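Long-range contact in ENT (Trypanosoma brucei brucei, PDB 5ZX1), which is an ENT-domain protein whose exact role is not established, represented here by its helical ENT domain and probably linked to transcription or chromatin regulation: residues Arg46-Val51 with Arg66-Met71. Residues are numbered along the deposited sequence; the frame is centred on the assembly and turned at random.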
ATOM      1  N   ARG A  46       2.109  -2.177  -3.114  1.00 64.77           N
ATOM      2  CA  ARG A  46       2.851  -0.972  -2.755  1.00 65.43           C
ATOM      3  C   ARG A  46       1.908   0.209  -2.564  1.00 62.57           C
ATOM      4  O   ARG A  46       1.898   0.875  -1.522  1.00 58.90           O
ATOM      5  CB  ARG A  46       3.890  -0.639  -3.834  1.00 69.03           C
ATOM      6  CG  ARG A  46       4.694   0.621  -3.543  1.00 69.84           C
ATOM      7  CD  ARG A  46       5.512   1.044  -4.740  1.00 72.26           C
ATOM      8  NE  ARG A  46       6.087   2.376  -4.547  1.00 84.75           N
ATOM      9  CZ  ARG A  46       5.667   3.487  -5.156  1.00 85.49           C
ATOM     10  NH1 ARG A  46       6.264   4.645  -4.895  1.00 80.06           N
ATOM     11  NH2 ARG A  46       4.660   3.448  -6.027  1.00 83.61           N
ATOM     12  N   SER A  47       1.089   0.452  -3.576  1.00 59.13           N
ATOM     13  CA  SER A  47       0.176   1.563  -3.527  1.00 59.13           C
ATOM     14  C   SER A  47      -0.808   1.375  -2.371  1.00 62.83           C
ATOM     15  O   SER A  47      -1.331   2.351  -1.823  1.00 67.89           O
ATOM     16  CB  SER A  47      -0.560   1.697  -4.854  1.00 57.64           C
ATOM     17  OG  SER A  47      -1.555   0.704  -4.932  1.00 68.74           O
ATOM     18  N   LEU A  48      -1.043   0.123  -1.987  1.00 59.33           N
ATOM     19  CA  LEU A  48      -1.916  -0.181  -0.859  1.00 58.89           C
ATOM     20  C   LEU A  48      -1.305   0.260   0.461  1.00 57.22           C
ATOM     21  O   LEU A  48      -1.986   0.828   1.311  1.00 56.04           O
ATOM     22  CB  LEU A  48      -2.209  -1.677  -0.803  1.00 65.27           C
ATOM     23  CG  LEU A  48      -3.640  -2.156  -1.014  1.00 70.34           C
ATOM     24  CD1 LEU A  48      -3.731  -3.574  -0.498  1.00 72.47           C
ATOM     25  CD2 LEU A  48      -4.620  -1.261  -0.293  1.00 63.50           C
ATOM     26  N   CYS A  49      -0.025  -0.033   0.651  1.00 58.13           N
ATOM     27  CA  CYS A  49       0.664   0.424   1.854  1.00 58.09           C
ATOM     28  C   CYS A  49       0.683   1.956   1.975  1.00 59.88           C
ATOM     29  O   CYS A  49       0.395   2.507   3.031  1.00 60.29           O
ATOM     30  CB  CYS A  49       2.091  -0.114   1.865  1.00 58.47           C
ATOM     31  SG  CYS A  49       2.172  -1.876   2.215  1.00 64.51           S
ATOM     32  N   ARG A  50       1.019   2.641   0.887  1.00 62.25           N
ATOM     33  CA  ARG A  50       1.226   4.089   0.935  1.00 63.82           C
ATOM     34  C   ARG A  50      -0.060   4.780   1.341  1.00 64.52           C
ATOM     35  O   ARG A  50      -0.117   5.553   2.310  1.00 64.08           O
ATOM     36  CB  ARG A  50       1.707   4.615  -0.421  1.00 64.02           C
ATOM     37  CG  ARG A  50       2.966   3.934  -0.911  1.00 68.98           C
ATOM     38  CD  ARG A  50       3.092   4.013  -2.421  1.00 67.59           C
ATOM     39  NE  ARG A  50       2.900   5.377  -2.882  1.00 68.66           N
ATOM     40  CZ  ARG A  50       3.795   6.351  -2.756  1.00 75.93           C
ATOM     41  NH1 ARG A  50       4.965   6.134  -2.167  1.00 71.77           N
ATOM     42  NH2 ARG A  50       3.496   7.557  -3.208  1.00 65.13           N
ATOM     43  N   VAL A  51      -1.095   4.458   0.589  1.00 56.34           N
ATOM     44  CA  VAL A  51      -2.409   5.007   0.780  1.00 58.73           C
ATOM     45  C   VAL A  51      -3.006   4.694   2.168  1.00 62.28           C
ATOM     46  O   VAL A  51      -3.595   5.564   2.806  1.00 65.14           O
ATOM     47  CB  VAL A  51      -3.294   4.497  -0.369  1.00 58.06           C
ATOM     48  CG1 VAL A  51      -4.706   4.415   0.040  1.00 63.70           C
ATOM     49  CG2 VAL A  51      -3.137   5.392  -1.567  1.00 59.69           C
ATOM     50  N   ARG A  66      -6.230  -5.922   8.253  1.00 59.33           N
ATOM     51  CA  ARG A  66      -6.855  -7.076   7.612  1.00 63.00           C
ATOM     52  C   ARG A  66      -6.830  -6.978   6.096  1.00 58.04           C
ATOM     53  O   ARG A  66      -6.827  -7.991   5.411  1.00 58.49           O
ATOM     54  CB  ARG A  66      -8.296  -7.237   8.090  1.00 59.60           C
ATOM     55  CG  ARG A  66      -8.393  -7.580   9.553  1.00 58.26           C
ATOM     56  CD  ARG A  66      -9.788  -8.037   9.930  1.00 60.30           C
ATOM     57  NE  ARG A  66      -9.803  -8.587  11.279  1.00 56.34           N
ATOM     58  CZ  ARG A  66     -10.906  -8.812  11.978  1.00 61.20           C
ATOM     59  NH1 ARG A  66     -12.096  -8.545  11.437  1.00 55.46           N
ATOM     60  NH2 ARG A  66     -10.818  -9.311  13.212  1.00 55.91           N
ATOM     61  N   ILE A  67      -6.844  -5.763   5.566  1.00 58.35           N
ATOM     62  CA  ILE A  67      -6.770  -5.597   4.120  1.00 59.30           C
ATOM     63  C   ILE A  67      -5.377  -5.971   3.640  1.00 59.57           C
ATOM     64  O   ILE A  67      -5.215  -6.663   2.640  1.00 56.95           O
ATOM     65  CB  ILE A  67      -7.122  -4.181   3.704  1.00 58.42           C
ATOM     66  CG1 ILE A  67      -8.624  -3.956   3.862  1.00 57.14           C
ATOM     67  CG2 ILE A  67      -6.662  -3.928   2.272  1.00 55.53           C
ATOM     68  CD1 ILE A  67      -9.009  -2.498   3.803  1.00 60.16           C
ATOM     69  N   LEU A  68      -4.367  -5.533   4.377  1.00 56.43           N
ATOM     70  CA  LEU A  68      -3.004  -5.862   4.007  1.00 58.89           C
ATOM     71  C   LEU A  68      -2.783  -7.360   4.117  1.00 61.10           C
ATOM     72  O   LEU A  68      -2.220  -7.977   3.219  1.00 64.86           O
ATOM     73  CB  LEU A  68      -1.998  -5.099   4.878  1.00 57.08           C
ATOM     74  CG  LEU A  68      -1.926  -3.591   4.622  1.00 58.02           C
ATOM     75  CD1 LEU A  68      -0.875  -2.943   5.509  1.00 66.07           C
ATOM     76  CD2 LEU A  68      -1.640  -3.308   3.159  1.00 58.42           C
ATOM     77  N   GLU A  69      -3.236  -7.944   5.220  1.00 69.34           N
ATOM     78  CA  GLU A  69      -3.076  -9.373   5.462  1.00 61.75           C
ATOM     79  C   GLU A  69      -3.770 -10.206   4.379  1.00 61.97           C
ATOM     80  O   GLU A  69      -3.233 -11.210   3.919  1.00 60.56           O
ATOM     81  CB  GLU A  69      -3.620  -9.737   6.843  1.00 60.80           C
ATOM     82  CG  GLU A  69      -3.594 -11.241   7.137  1.00 64.95           C
ATOM     83  CD  GLU A  69      -4.269 -11.631   8.459  1.00 69.19           C
ATOM     84  OE1 GLU A  69      -4.112 -12.811   8.864  1.00 74.49           O
ATOM     85  OE2 GLU A  69      -4.946 -10.780   9.096  1.00 62.53           O
ATOM     86  N   ASP A  70      -4.956  -9.786   3.959  1.00 57.89           N
ATOM     87  CA  ASP A  70      -5.694 -10.547   2.960  1.00 57.62           C
ATOM     88  C   ASP A  70      -5.034 -10.462   1.584  1.00 60.29           C
ATOM     89  O   ASP A  70      -4.957 -11.456   0.871  1.00 58.98           O
ATOM     90  CB  ASP A  70      -7.147 -10.064   2.881  1.00 59.31           C
ATOM     91  CG  ASP A  70      -7.972 -10.520   4.080  1.00 64.49           C
ATOM     92  OD1 ASP A  70      -7.466 -11.363   4.856  1.00 61.71           O
ATOM     93  OD2 ASP A  70      -9.119 -10.037   4.256  1.00 65.83           O
ATOM     94  N   MET A  71      -4.559  -9.276   1.211  1.00 61.77           N
ATOM     95  CA  MET A  71      -3.883  -9.093  -0.071  1.00 61.43           C
ATOM     96  C   MET A  71      -2.525  -9.829  -0.118  1.00 60.66           C
ATOM     97  O   MET A  71      -2.085 -10.273  -1.174  1.00 60.71           O
ATOM     98  CB  MET A  71      -3.685  -7.603  -0.355  1.00 55.18           C
ATOM     99  CG  MET A  71      -4.964  -6.860  -0.628  1.00 59.03           C
ATOM    100  SD  MET A  71      -5.813  -7.518  -2.073  1.00 59.49           S
ATOM    101  CE  MET A  71      -4.613  -7.190  -3.360  1.00 56.42           C
TER
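Leu48 carries most of this apolar contact. Its CD1 methyl enters between Ile67, Leu68 and Met71 on the facing helix. The closest meeting is with Met71, where Leu48 CD1 lies 3.5 Å from Met71 CG. The two side chains cross at about a right angle. Chi1 of -69° puts Met71 CG anti to the carbonyl carbon, where it meets the methyl. The bends at chi2 and chi3 then set the course of SD and CE. On another flank of the same methyl, Leu48 CD1 is 4.0 Å from Ile67 CG2. That branch of Ile67 stands anti to the backbone N. Leu68 CD2 is shared by two partners, lying 4.2 Å from Leu48 CD1 and 4.2 Å from Cys49 SG, in van der Waals contact with each. No hydrogen bond joins the segments, and the thiol of Cys49 meets a methyl.

Behind this layer, Leu68 also packs on Tyr45 and Leu52, one turn to each side of Leu48 and Cys49. The axes of segments 46-51 and 66-71 run nearly antiparallel, at 171°, and come within 10.8 Å of each other. Helices 30-56 and 62-74 form a helical hairpin. Helix 79-91 closes the Cys49 side through Leu86 and Ala89, while Arg50 reaches Leu94 and Val95 of helix 93-101.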